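Local atomic coordinates of uncharacterized NTF2-like protein (Cytophaga hutchinsonii ATCC 33406, PDB entry 3F14), a protein that is of unknown function but adopts an NTF2-like fold with a SnoaL-like domain, in which a pocket for a small molecule is plausible. Residues 16-21 against 50-55; 9-14 against 73-78; 24-29 against 103-108. All blocks are in the same frame, centred on the assembly; numbering follows the deposited sequence. Where two conformers were deposited one is given.

Contact 1: 16-21 against 50-55; sequences GDFPAV and NKMLPE
P19 and L53 reach toward each other tip to tip: CG of the proline ring stands 3.6 Å from L53 CD2, while the other leucine methyl, CD1, lies 3.8 Å from P19 CD. CG of L53 is anti to its backbone N (chi1 -168°), and both methyls carried by CG touch the loop. L53 CD1 is also 3.5 Å from the carbonyl O of G16, an atom that sits above one face of the F18 ring, over its centre. F18 and M52, a selenomethionine, make the second half of the contact with their side chains crossing obliquely. SE comes to 4.0 Å from F18 CZ and, seen from the ring centroid, lies 73° off the normal, a Met-aromatic contact. C49 and M56 of helix 42-57 extend this apolar bed for F18, whose ring also meets that of F13. A buffer molecule, Tris, bound beside F18 and a triethylene glycol beside M52 probably come from the crystallisation liquor, but they are consistent with a pocket nearby. G16, with positive phi, terminates helix 2-14 in a Schellman motif, and the loop that follows packs on helix 42-57, joining two helices of the NTF2-like fold.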
ATOM      1  N   GLY A  16     -13.693   1.236  -8.178  1.00 16.99           N
ATOM      2  CA  GLY A  16     -14.158   2.436  -8.871  1.00 17.20           C
ATOM      3  C   GLY A  16     -15.617   2.747  -8.802  1.00 15.56           C
ATOM      4  O   GLY A  16     -16.035   3.723  -9.417  1.00 19.27           O
ATOM      5  N   ASP A  17     -16.379   1.949  -8.081  1.00 15.53           N
ATOM      6  CA  ASP A  17     -17.804   2.130  -7.950  1.00 15.72           C
ATOM      7  C   ASP A  17     -18.064   3.042  -6.765  1.00 18.88           C
ATOM      8  O   ASP A  17     -18.716   2.673  -5.793  1.00 18.41           O
ATOM      9  CB  ASP A  17     -18.543   0.795  -7.781  1.00 17.69           C
ATOM     10  CG  ASP A  17     -20.068   0.927  -7.919  1.00 20.84           C
ATOM     11  OD1 ASP A  17     -20.562   2.041  -8.207  1.00 26.58           O
ATOM     12  OD2 ASP A  17     -20.754  -0.104  -7.655  1.00 25.01           O
ATOM     13  N   PHE A  18     -17.570   4.266  -6.877  1.00 18.23           N
ATOM     14  CA  PHE A  18     -17.652   5.205  -5.764  1.00 17.51           C
ATOM     15  C   PHE A  18     -19.100   5.499  -5.313  1.00 18.84           C
ATOM     16  O   PHE A  18     -19.361   5.533  -4.098  1.00 18.83           O
ATOM     17  CB  PHE A  18     -16.977   6.524  -6.099  1.00 18.36           C
ATOM     18  CG  PHE A  18     -15.591   6.397  -6.710  1.00 15.69           C
ATOM     19  CD1 PHE A  18     -14.576   5.674  -6.132  1.00 17.94           C
ATOM     20  CD2 PHE A  18     -15.281   7.145  -7.829  1.00 15.73           C
ATOM     21  CE1 PHE A  18     -13.317   5.664  -6.689  1.00 17.10           C
ATOM     22  CE2 PHE A  18     -14.013   7.128  -8.381  1.00 17.52           C
ATOM     23  CZ  PHE A  18     -13.028   6.391  -7.792  1.00 16.20           C
ATOM     24  N   PRO A  19     -20.029   5.704  -6.258  1.00 16.45           N
ATOM     25  CA  PRO A  19     -21.409   6.067  -5.846  1.00 18.37           C
ATOM     26  C   PRO A  19     -22.060   5.054  -4.914  1.00 19.85           C
ATOM     27  O   PRO A  19     -22.915   5.438  -4.139  1.00 19.90           O
ATOM     28  CB  PRO A  19     -22.149   6.204  -7.174  1.00 19.11           C
ATOM     29  CG  PRO A  19     -21.080   6.525  -8.145  1.00 22.15           C
ATOM     30  CD  PRO A  19     -19.903   5.733  -7.726  1.00 19.79           C
ATOM     31  N   ALA A  20     -21.673   3.789  -4.974  1.00 19.58           N
ATOM     32  CA  ALA A  20     -22.221   2.773  -4.057  1.00 19.88           C
ATOM     33  C   ALA A  20     -21.867   3.029  -2.604  1.00 22.04           C
ATOM     34  O   ALA A  20     -22.518   2.476  -1.718  1.00 22.34           O
ATOM     35  CB  ALA A  20     -21.757   1.342  -4.473  1.00 20.19           C
ATOM     36  N   VAL A  21     -20.856   3.856  -2.332  1.00 17.49           N
ATOM     37  CA  VAL A  21     -20.420   4.035  -0.943  1.00 18.93           C
ATOM     38  C   VAL A  21     -20.391   5.478  -0.457  1.00 16.96           C
ATOM     39  O   VAL A  21     -19.981   5.735   0.682  1.00 18.14           O
ATOM     40  CB  VAL A  21     -19.051   3.326  -0.672  1.00 20.93           C
ATOM     41  CG1 VAL A  21     -19.193   1.828  -0.885  1.00 22.25           C
ATOM     42  CG2 VAL A  21     -17.972   3.866  -1.569  1.00 19.66           C
ATOM     43  N   ASN A  50     -16.944  12.008  -8.286  1.00 14.24           N
ATOM     44  CA  ASN A  50     -17.834  12.163  -9.438  1.00 14.38           C
ATOM     45  C   ASN A  50     -17.098  12.658 -10.673  1.00 15.51           C
ATOM     46  O   ASN A  50     -17.461  12.265 -11.800  1.00 17.02           O
ATOM     47  CB  ASN A  50     -19.059  13.046  -9.098  1.00 15.42           C
ATOM     48  CG  ASN A  50     -20.126  12.273  -8.311  1.00 16.76           C
ATOM     49  OD1 ASN A  50     -20.235  11.059  -8.442  1.00 18.53           O
ATOM     50  ND2 ASN A  50     -20.950  12.977  -7.567  1.00 15.80           N
ATOM     51  N   LYS A  51     -16.159  13.581 -10.511  0.70 16.09           N
ATOM     52  CA  LYS A  51     -15.365  14.071 -11.649  0.70 16.98           C
ATOM     53  C   LYS A  51     -14.588  12.909 -12.285  0.70 15.63           C
ATOM     54  O   LYS A  51     -14.509  12.796 -13.521  0.70 16.09           O
ATOM     55  CB  LYS A  51     -14.451  15.187 -11.163  0.70 19.84           C
ATOM     56  CG  LYS A  51     -13.467  15.780 -12.138  0.70 22.52           C
ATOM     57  CD  LYS A  51     -12.849  17.067 -11.557  0.70 23.01           C
ATOM     58  CE  LYS A  51     -11.554  17.472 -12.245  0.70 28.06           C
ATOM     59  NZ  LYS A  51     -11.541  17.113 -13.705  0.70 33.58           N
HETATM   60  N   MSE A  52     -14.083  11.999 -11.440  0.51 11.55           N
HETATM   61  CA  MSE A  52     -13.242  10.802 -11.814  0.51 12.40           C
HETATM   62  C   MSE A  52     -14.030   9.609 -12.369  0.51 13.44           C
HETATM   63  O   MSE A  52     -13.473   8.784 -13.098  0.51 13.29           O
HETATM   64  CB  MSE A  52     -12.381  10.295 -10.602  0.51 11.71           C
HETATM   65  CG  MSE A  52     -11.269   9.185 -10.908  0.51 12.71           C
HETATM   66 SE   MSE A  52     -10.203   8.678  -9.451  0.38 18.85          SE
HETATM   67  CE  MSE A  52      -9.347  10.349  -9.151  0.51 23.97           C
ATOM     68  N   LEU A  53     -15.314   9.511 -12.036  1.00 15.55           N
ATOM     69  CA  LEU A  53     -16.161   8.374 -12.335  1.00 14.99           C
ATOM     70  C   LEU A  53     -16.162   7.953 -13.809  1.00 15.18           C
ATOM     71  O   LEU A  53     -16.017   6.748 -14.084  1.00 16.28           O
ATOM     72  CB  LEU A  53     -17.576   8.608 -11.817  1.00 17.77           C
ATOM     73  CG  LEU A  53     -18.514   7.404 -11.805  1.00 17.68           C
ATOM     74  CD1 LEU A  53     -17.991   6.216 -11.001  1.00 19.99           C
ATOM     75  CD2 LEU A  53     -19.883   7.852 -11.302  1.00 20.67           C
ATOM     76  N   PRO A  54     -16.269   8.880 -14.765  1.00 15.33           N
ATOM     77  CA  PRO A  54     -16.233   8.391 -16.161  1.00 15.05           C
ATOM     78  C   PRO A  54     -14.946   7.656 -16.511  1.00 16.57           C
ATOM     79  O   PRO A  54     -14.987   6.662 -17.274  1.00 16.39           O
ATOM     80  CB  PRO A  54     -16.362   9.676 -16.985  1.00 16.45           C
ATOM     81  CG  PRO A  54     -16.975  10.666 -16.050  1.00 21.46           C
ATOM     82  CD  PRO A  54     -16.512  10.329 -14.676  1.00 16.47           C
ATOM     83  N   GLU A  55     -13.798   8.103 -16.010  1.00 16.37           N
ATOM     84  CA  GLU A  55     -12.531   7.390 -16.213  1.00 15.77           C
ATOM     85  C   GLU A  55     -12.592   6.008 -15.647  1.00 16.45           C
ATOM     86  O   GLU A  55     -12.076   5.068 -16.251  1.00 17.47           O
ATOM     87  CB  GLU A  55     -11.349   8.119 -15.603  1.00 18.58           C
ATOM     88  CG  GLU A  55     -10.059   7.525 -16.100  1.00 22.45           C
ATOM     89  CD  GLU A  55      -8.836   8.133 -15.479  1.00 38.47           C
ATOM     90  OE1 GLU A  55      -8.963   8.825 -14.442  1.00 38.09           O
ATOM     91  OE2 GLU A  55      -7.753   7.876 -16.057  1.00 43.30           O
TER

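Contact 2: 9-14 against 73-78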
ATOM      1  N   ILE A   9     -17.716  -2.299   1.371  1.00 17.22           N
ATOM      2  CA  ILE A   9     -17.482  -0.874   1.125  1.00 21.11           C
ATOM      3  C   ILE A   9     -16.155  -0.697   0.412  1.00 17.60           C
ATOM      4  O   ILE A   9     -16.081  -0.032  -0.623  1.00 17.89           O
ATOM      5  CB  ILE A   9     -17.435  -0.072   2.432  1.00 20.18           C
ATOM      6  CG1 ILE A   9     -18.815   0.012   3.080  1.00 25.97           C
ATOM      7  CG2 ILE A   9     -16.930   1.357   2.168  1.00 21.68           C
ATOM      8  CD1 ILE A   9     -18.765   0.442   4.517  1.00 24.10           C
ATOM      9  N   ALA A  10     -15.114  -1.311   0.950  1.00 17.20           N
ATOM     10  CA  ALA A  10     -13.757  -1.195   0.401  1.00 19.17           C
ATOM     11  C   ALA A  10     -13.701  -1.782  -0.982  1.00 17.83           C
ATOM     12  O   ALA A  10     -13.071  -1.226  -1.883  1.00 18.27           O
ATOM     13  CB  ALA A  10     -12.726  -1.882   1.335  1.00 20.35           C
ATOM     14  N   GLN A  11     -14.297  -2.953  -1.189  1.00 16.58           N
ATOM     15  CA  GLN A  11     -14.333  -3.546  -2.515  1.00 17.70           C
ATOM     16  C   GLN A  11     -14.957  -2.624  -3.546  1.00 17.50           C
ATOM     17  O   GLN A  11     -14.403  -2.453  -4.627  1.00 17.93           O
ATOM     18  CB  GLN A  11     -15.104  -4.854  -2.501  1.00 19.04           C
ATOM     19  CG  GLN A  11     -14.397  -6.009  -1.798  1.00 18.35           C
ATOM     20  CD  GLN A  11     -13.258  -6.599  -2.614  1.00 26.47           C
ATOM     21  OE1 GLN A  11     -13.241  -6.491  -3.842  1.00 22.25           O
ATOM     22  NE2 GLN A  11     -12.310  -7.266  -1.928  1.00 26.77           N
ATOM     23  N   HIS A  12     -16.096  -2.019  -3.207  1.00 16.41           N
ATOM     24  CA  HIS A  12     -16.754  -1.100  -4.130  1.00 17.26           C
ATOM     25  C   HIS A  12     -15.917   0.119  -4.427  1.00 16.63           C
ATOM     26  O   HIS A  12     -15.709   0.464  -5.578  1.00 17.21           O
ATOM     27  CB  HIS A  12     -18.096  -0.640  -3.570  1.00 17.38           C
ATOM     28  CG  HIS A  12     -19.203  -1.618  -3.783  1.00 21.68           C
ATOM     29  ND1 HIS A  12     -19.620  -2.501  -2.807  1.00 30.00           N
ATOM     30  CD2 HIS A  12     -19.980  -1.842  -4.867  1.00 23.24           C
ATOM     31  CE1 HIS A  12     -20.633  -3.218  -3.279  1.00 27.00           C
ATOM     32  NE2 HIS A  12     -20.868  -2.839  -4.526  1.00 25.63           N
ATOM     33  N   PHE A  13     -15.345   0.765  -3.401  1.00 15.29           N
ATOM     34  CA  PHE A  13     -14.541   1.956  -3.671  1.00 16.73           C
ATOM     35  C   PHE A  13     -13.301   1.608  -4.501  1.00 15.89           C
ATOM     36  O   PHE A  13     -13.003   2.292  -5.472  1.00 16.18           O
ATOM     37  CB  PHE A  13     -14.134   2.669  -2.355  1.00 15.62           C
ATOM     38  CG  PHE A  13     -13.499   4.041  -2.588  1.00 14.23           C
ATOM     39  CD1 PHE A  13     -12.171   4.190  -2.903  1.00 15.52           C
ATOM     40  CD2 PHE A  13     -14.301   5.191  -2.494  1.00 14.06           C
ATOM     41  CE1 PHE A  13     -11.635   5.434  -3.167  1.00 16.08           C
ATOM     42  CE2 PHE A  13     -13.773   6.431  -2.717  1.00 16.52           C
ATOM     43  CZ  PHE A  13     -12.445   6.567  -3.088  1.00 16.65           C
ATOM     44  N   SER A  14     -12.596   0.528  -4.138  1.00 15.10           N
ATOM     45  CA  SER A  14     -11.348   0.199  -4.817  1.00 15.50           C
ATOM     46  C   SER A  14     -11.563  -0.156  -6.292  1.00 16.60           C
ATOM     47  O   SER A  14     -10.712   0.069  -7.123  1.00 15.92           O
ATOM     48  CB  SER A  14     -10.599  -0.931  -4.091  1.00 17.59           C
ATOM     49  OG  SER A  14      -9.880  -0.402  -2.946  1.00 16.98           O
ATOM     50  N   ILE A  73      -8.654  -1.659   6.647  0.50 17.36           N
ATOM     51  CA  ILE A  73      -8.621  -2.672   5.580  0.50 16.80           C
ATOM     52  C   ILE A  73      -7.767  -2.182   4.389  0.50 15.01           C
ATOM     53  O   ILE A  73      -7.783  -0.983   4.059  0.50 16.94           O
ATOM     54  CB  ILE A  73     -10.064  -3.142   5.149  0.50 16.48           C
ATOM     55  CG1 ILE A  73     -10.004  -4.327   4.161  0.50 15.91           C
ATOM     56  CG2 ILE A  73     -10.877  -2.005   4.569  0.50 18.19           C
ATOM     57  CD1 ILE A  73     -11.382  -4.914   3.744  0.50 17.14           C
ATOM     58  N   VAL A  74      -6.993  -3.089   3.764  1.00 15.16           N
ATOM     59  CA  VAL A  74      -6.071  -2.774   2.678  1.00 14.96           C
ATOM     60  C   VAL A  74      -6.443  -3.637   1.477  1.00 15.45           C
ATOM     61  O   VAL A  74      -6.574  -4.860   1.645  1.00 15.99           O
ATOM     62  CB  VAL A  74      -4.614  -3.041   3.103  1.00 15.99           C
ATOM     63  CG1 VAL A  74      -3.647  -2.727   1.953  1.00 17.32           C
ATOM     64  CG2 VAL A  74      -4.245  -2.254   4.410  1.00 17.56           C
ATOM     65  N   ILE A  75      -6.661  -3.028   0.333  1.00 15.71           N
ATOM     66  CA  ILE A  75      -6.963  -3.734  -0.916  1.00 16.01           C
ATOM     67  C   ILE A  75      -5.886  -3.406  -1.926  1.00 16.52           C
ATOM     68  O   ILE A  75      -5.588  -2.230  -2.160  1.00 17.35           O
ATOM     69  CB  ILE A  75      -8.317  -3.355  -1.491  1.00 16.19           C
ATOM     70  CG1 ILE A  75      -9.401  -3.677  -0.427  1.00 22.09           C
ATOM     71  CG2 ILE A  75      -8.543  -4.016  -2.905  1.00 19.24           C
ATOM     72  CD1 ILE A  75     -10.871  -3.710  -0.907  1.00 27.99           C
ATOM     73  N   GLU A  76      -5.272  -4.423  -2.492  1.00 14.79           N
ATOM     74  CA  GLU A  76      -4.409  -4.298  -3.662  1.00 15.70           C
ATOM     75  C   GLU A  76      -5.164  -4.648  -4.895  1.00 17.40           C
ATOM     76  O   GLU A  76      -5.955  -5.597  -4.867  1.00 17.42           O
ATOM     77  CB  GLU A  76      -3.237  -5.261  -3.545  1.00 16.47           C
ATOM     78  CG  GLU A  76      -2.328  -5.026  -2.319  1.00 16.79           C
ATOM     79  CD  GLU A  76      -1.145  -5.983  -2.338  1.00 18.67           C
ATOM     80  OE1 GLU A  76      -0.214  -5.778  -3.167  1.00 19.74           O
ATOM     81  OE2 GLU A  76      -1.159  -6.963  -1.551  1.00 19.79           O
ATOM     82  N   GLY A  77      -4.875  -3.996  -5.993  1.00 15.43           N
ATOM     83  CA  GLY A  77      -5.478  -4.352  -7.258  1.00 15.13           C
ATOM     84  C   GLY A  77      -4.838  -3.672  -8.437  1.00 15.85           C
ATOM     85  O   GLY A  77      -3.784  -3.023  -8.281  1.00 16.12           O
ATOM     86  N   LYS A  78      -5.471  -3.818  -9.602  1.00 15.73           N
ATOM     87  CA  LYS A  78      -4.950  -3.217 -10.818  1.00 16.99           C
ATOM     88  C   LYS A  78      -6.059  -2.563 -11.614  1.00 16.97           C
ATOM     89  O   LYS A  78      -7.203  -3.041 -11.650  1.00 17.38           O
ATOM     90  CB  LYS A  78      -4.202  -4.263 -11.660  1.00 20.51           C
ATOM     91  CG  LYS A  78      -3.054  -4.971 -10.901  1.00 26.61           C
TER
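Helix against curved sheet is the core packing of the NTF2-like fold, and here A10, Q11 and S14 of helix 2-14 close over I73 and I75 of strand 72-82. The two segments run at 36° to each other, their axes 9.2 Å apart at the closest. I75 is the centre of the contact. Its CG1 is anti to the carbonyl carbon (chi1 -58°), and an extended chi2 (-165°) carries the chain on so that CD1 presses against the helix backbone. CD1 lies 3.4 Å from A10 CB, tighter than usual van der Waals contact, and 3.5 Å from the backbone N of Q11. The Q11 side chain crosses that of I75 at about a right angle and brings NE2 to 4.0 Å from CD1, while its OE1 is hydrogen-bonded to N63 ND2. At the other end of I75, S14 OG sits 3.6 Å from CB; this buried hydroxyl is hydrogen-bonded to Y97 and D95. I73 adds its CG2 methyl, 3.7 Å from A10 CB. An alanine in place of I75 would remove CG1, CG2 and CD1 and would probably open a gap beneath A10 and Q11, and S14 would lose its contacts with CG2. Around this pairing, Y97 of strand 88-100 touches A10 and I73, and V66 of strand 60-68 touches Q11 and I73. I9 and F13 carry the helix on to strand 103-111, while V74 and E76, on the reverse face of strand 72-82, meet the second subunit.

Contact 3: 24-29 against 103-108; sequences CFNDII and TIKTIT
The F25 ring meets I104 obliquely, with I104 CD1 4.0 Å from the ring atom CD1, while I29 CD1 covers one ring face, 3.5 Å above its plane and offset toward the rim. I29 lies alongside I104 as well, so the three side chains form one apolar cluster, to which F13 of helix 2-14 and V45 and I46 of helix 42-57 add on the F25 side. The backbones join as a short parallel bridge between strand 25-26 and the start of strand 103-111, part of the NTF2-like sheet: I104 N donates to C24 O at 2.8 Å, and N26 N donates to I104 O at 2.9 Å. The second flat group is the N26 amide. CG of N26 is anti to the backbone N (chi1 -166°). ND2 gives T103 OG1 an almost straight bond of 2.9 Å (175°) in the plane of the amide, and that hydroxyl is also hydrogen-bonded to the backbone O of E100. OD1 accepts from I28 N at 3.1 Å, an Asx turn, which overlaps the type I turn from N26 to I29. Gripped at both ends, the amide should have little freedom to rotate. K105 lies alongside it, CD 3.7 Å from N26 CG, before its chain passes I28 and ends in a salt bridge to E100. K105 and T106 form a classic beta bulge opposite R98. At the corner of the chain, a water molecule donates to both I28 O and K105 O, at 2.8 Å from each oxygen.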
ATOM      1  N   CYS A  24     -21.612   6.005   2.951  1.00 16.50           N
ATOM      2  CA  CYS A  24     -20.760   5.512   4.008  1.00 17.38           C
ATOM      3  C   CYS A  24     -19.622   6.465   4.340  1.00 15.37           C
ATOM      4  O   CYS A  24     -18.838   6.161   5.224  1.00 19.07           O
ATOM      5  CB  CYS A  24     -20.120   4.185   3.562  1.00 20.60           C
ATOM      6  SG  CYS A  24     -21.352   2.982   3.006  1.00 27.49           S
ATOM      7  N   PHE A  25     -19.491   7.587   3.637  1.00 16.16           N
ATOM      8  CA  PHE A  25     -18.415   8.522   3.927  1.00 16.01           C
ATOM      9  C   PHE A  25     -18.640   9.221   5.230  1.00 16.27           C
ATOM     10  O   PHE A  25     -19.750   9.724   5.499  1.00 16.49           O
ATOM     11  CB  PHE A  25     -18.312   9.609   2.862  1.00 17.23           C
ATOM     12  CG  PHE A  25     -17.710   9.173   1.508  1.00 17.23           C
ATOM     13  CD1 PHE A  25     -17.417   7.843   1.192  1.00 17.04           C
ATOM     14  CD2 PHE A  25     -17.486  10.139   0.539  1.00 15.95           C
ATOM     15  CE1 PHE A  25     -16.834   7.518  -0.067  1.00 17.47           C
ATOM     16  CE2 PHE A  25     -16.942   9.822  -0.702  1.00 17.80           C
ATOM     17  CZ  PHE A  25     -16.613   8.514  -0.993  1.00 16.58           C
ATOM     18  N   ASN A  26     -17.599   9.318   6.048  1.00 14.42           N
ATOM     19  CA  ASN A  26     -17.663  10.196   7.218  1.00 13.30           C
ATOM     20  C   ASN A  26     -17.797  11.653   6.761  1.00 14.16           C
ATOM     21  O   ASN A  26     -17.244  12.059   5.747  1.00 13.20           O
ATOM     22  CB  ASN A  26     -16.425   9.976   8.075  1.00 14.10           C
ATOM     23  CG  ASN A  26     -16.536  10.578   9.458  1.00 18.27           C
ATOM     24  OD1 ASN A  26     -16.253  11.756   9.659  1.00 17.43           O
ATOM     25  ND2 ASN A  26     -16.960   9.764  10.419  1.00 18.47           N
ATOM     26  N   ASP A  27     -18.456  12.481   7.569  1.00 13.54           N
ATOM     27  CA  ASP A  27     -18.588  13.913   7.263  1.00 14.22           C
ATOM     28  C   ASP A  27     -17.215  14.552   6.976  1.00 12.74           C
ATOM     29  O   ASP A  27     -17.146  15.452   6.141  1.00 13.80           O
ATOM     30  CB  ASP A  27     -19.285  14.646   8.409  1.00 13.02           C
ATOM     31  CG  ASP A  27     -20.766  14.371   8.445  1.00 15.38           C
ATOM     32  OD1 ASP A  27     -21.398  14.453   7.362  1.00 17.68           O
ATOM     33  OD2 ASP A  27     -21.271  14.034   9.525  1.00 18.84           O
ATOM     34  N   ILE A  28     -16.171  14.119   7.662  1.00 14.44           N
ATOM     35  CA  ILE A  28     -14.832  14.711   7.465  1.00 15.91           C
ATOM     36  C   ILE A  28     -13.848  13.729   6.849  1.00 14.39           C
ATOM     37  O   ILE A  28     -12.669  13.793   7.102  1.00 15.22           O
ATOM     38  CB  ILE A  28     -14.292  15.394   8.750  1.00 17.75           C
ATOM     39  CG1 ILE A  28     -14.178  14.389   9.896  1.00 18.33           C
ATOM     40  CG2 ILE A  28     -15.226  16.574   9.132  1.00 15.13           C
ATOM     41  CD1 ILE A  28     -13.381  14.947  11.121  1.00 21.98           C
ATOM     42  N   ILE A  29     -14.365  12.825   6.043  1.00 13.78           N
ATOM     43  CA  ILE A  29     -13.526  11.909   5.278  1.00 13.61           C
ATOM     44  C   ILE A  29     -12.383  12.620   4.592  1.00 14.38           C
ATOM     45  O   ILE A  29     -12.529  13.708   4.082  1.00 16.06           O
ATOM     46  CB  ILE A  29     -14.373  11.134   4.255  1.00 13.38           C
ATOM     47  CG1 ILE A  29     -13.521  10.079   3.473  1.00 15.51           C
ATOM     48  CG2 ILE A  29     -15.078  12.068   3.229  1.00 15.72           C
ATOM     49  CD1 ILE A  29     -14.377   9.087   2.630  1.00 16.97           C
ATOM     50  N   THR A 103     -18.452   4.164   9.049  1.00 18.59           N
ATOM     51  CA  THR A 103     -18.155   5.226   8.115  1.00 18.92           C
ATOM     52  C   THR A 103     -16.697   5.116   7.694  1.00 17.52           C
ATOM     53  O   THR A 103     -15.868   4.615   8.464  1.00 18.65           O
ATOM     54  CB  THR A 103     -18.437   6.635   8.687  1.00 17.97           C
ATOM     55  OG1 THR A 103     -17.457   6.956   9.694  1.00 20.71           O
ATOM     56  CG2 THR A 103     -19.908   6.680   9.235  1.00 20.55           C
ATOM     57  N   ILE A 104     -16.413   5.570   6.478  1.00 15.80           N
ATOM     58  CA  ILE A 104     -15.012   5.647   6.003  1.00 16.68           C
ATOM     59  C   ILE A 104     -14.475   6.945   6.540  1.00 16.54           C
ATOM     60  O   ILE A 104     -14.978   8.031   6.167  1.00 16.85           O
ATOM     61  CB  ILE A 104     -14.864   5.665   4.491  1.00 16.09           C
ATOM     62  CG1 ILE A 104     -15.531   4.434   3.840  1.00 20.39           C
ATOM     63  CG2 ILE A 104     -13.393   5.755   4.140  1.00 16.40           C
ATOM     64  CD1 ILE A 104     -15.497   4.511   2.292  1.00 20.58           C
ATOM     65  N   LYS A 105     -13.447   6.865   7.375  1.00 18.02           N
ATOM     66  CA  LYS A 105     -12.819   8.040   7.934  1.00 15.99           C
ATOM     67  C   LYS A 105     -11.684   8.578   7.057  1.00 16.59           C
ATOM     68  O   LYS A 105     -11.581   9.789   6.773  1.00 15.76           O
ATOM     69  CB  LYS A 105     -12.316   7.745   9.352  1.00 18.03           C
ATOM     70  CG  LYS A 105     -11.882   8.947  10.112  1.00 24.09           C
ATOM     71  CD  LYS A 105     -13.048   9.885  10.433  1.00 25.84           C
ATOM     72  CE  LYS A 105     -12.646  11.069  11.333  1.00 26.79           C
ATOM     73  NZ  LYS A 105     -12.148  10.592  12.650  1.00 36.86           N
ATOM     74  N   THR A 106     -10.846   7.660   6.600  1.00 14.46           N
ATOM     75  CA  THR A 106      -9.762   8.002   5.669  1.00 14.82           C
ATOM     76  C   THR A 106      -9.567   6.915   4.646  1.00 15.81           C
ATOM     77  O   THR A 106      -9.786   5.734   4.924  1.00 14.99           O
ATOM     78  CB  THR A 106      -8.419   8.278   6.363  1.00 17.87           C
ATOM     79  OG1 THR A 106      -7.920   7.075   6.936  1.00 19.86           O
ATOM     80  CG2 THR A 106      -8.544   9.327   7.468  1.00 18.54           C
ATOM     81  N   ILE A 107      -9.158   7.337   3.440  1.00 13.95           N
ATOM     82  CA  ILE A 107      -8.698   6.474   2.368  1.00 15.69           C
ATOM     83  C   ILE A 107      -7.309   6.983   1.978  1.00 16.41           C
ATOM     84  O   ILE A 107      -7.147   8.181   1.798  1.00 15.80           O
ATOM     85  CB  ILE A 107      -9.619   6.485   1.131  1.00 15.36           C
ATOM     86  CG1 ILE A 107     -11.079   6.289   1.560  1.00 17.97           C
ATOM     87  CG2 ILE A 107      -9.101   5.405   0.132  1.00 15.65           C
ATOM     88  CD1 ILE A 107     -12.075   6.408   0.406  1.00 16.44           C
ATOM     89  N   THR A 108      -6.321   6.082   1.886  1.00 15.03           N
ATOM     90  CA  THR A 108      -4.977   6.424   1.406  1.00 16.03           C
ATOM     91  C   THR A 108      -4.671   5.542   0.201  1.00 15.96           C
ATOM     92  O   THR A 108      -4.751   4.313   0.336  1.00 16.68           O
ATOM     93  CB  THR A 108      -3.939   6.211   2.508  1.00 15.19           C
ATOM     94  OG1 THR A 108      -4.313   6.927   3.701  1.00 17.06           O
ATOM     95  CG2 THR A 108      -2.540   6.712   2.030  1.00 17.50           C
TER
HETATM   96  O   HOH W   1     -11.009  12.007   8.391  1.00 24.01           O

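From the N terminus, helix 2-14 supplies the first side of contact 2, and the chain closes that loop only on reaching strand 72-82. Contact 1 begins and ends within that span, folding the loop after the helix onto helix 42-57. Contact 3 crosses both: 24-29 leaves from inside their loops, but its partner 103-108 comes almost at the end of the chain. Contacts 1 and 2 also touch directly, A20 against H12 and V21 against I9, while contacts 2 and 3 meet through I9 with I104 and F13 with I107. Contacts 2 and 3 tie helix 2-14 and the 24-29 corner to one mixed sheet, whereas contact 1 pairs loop with helix.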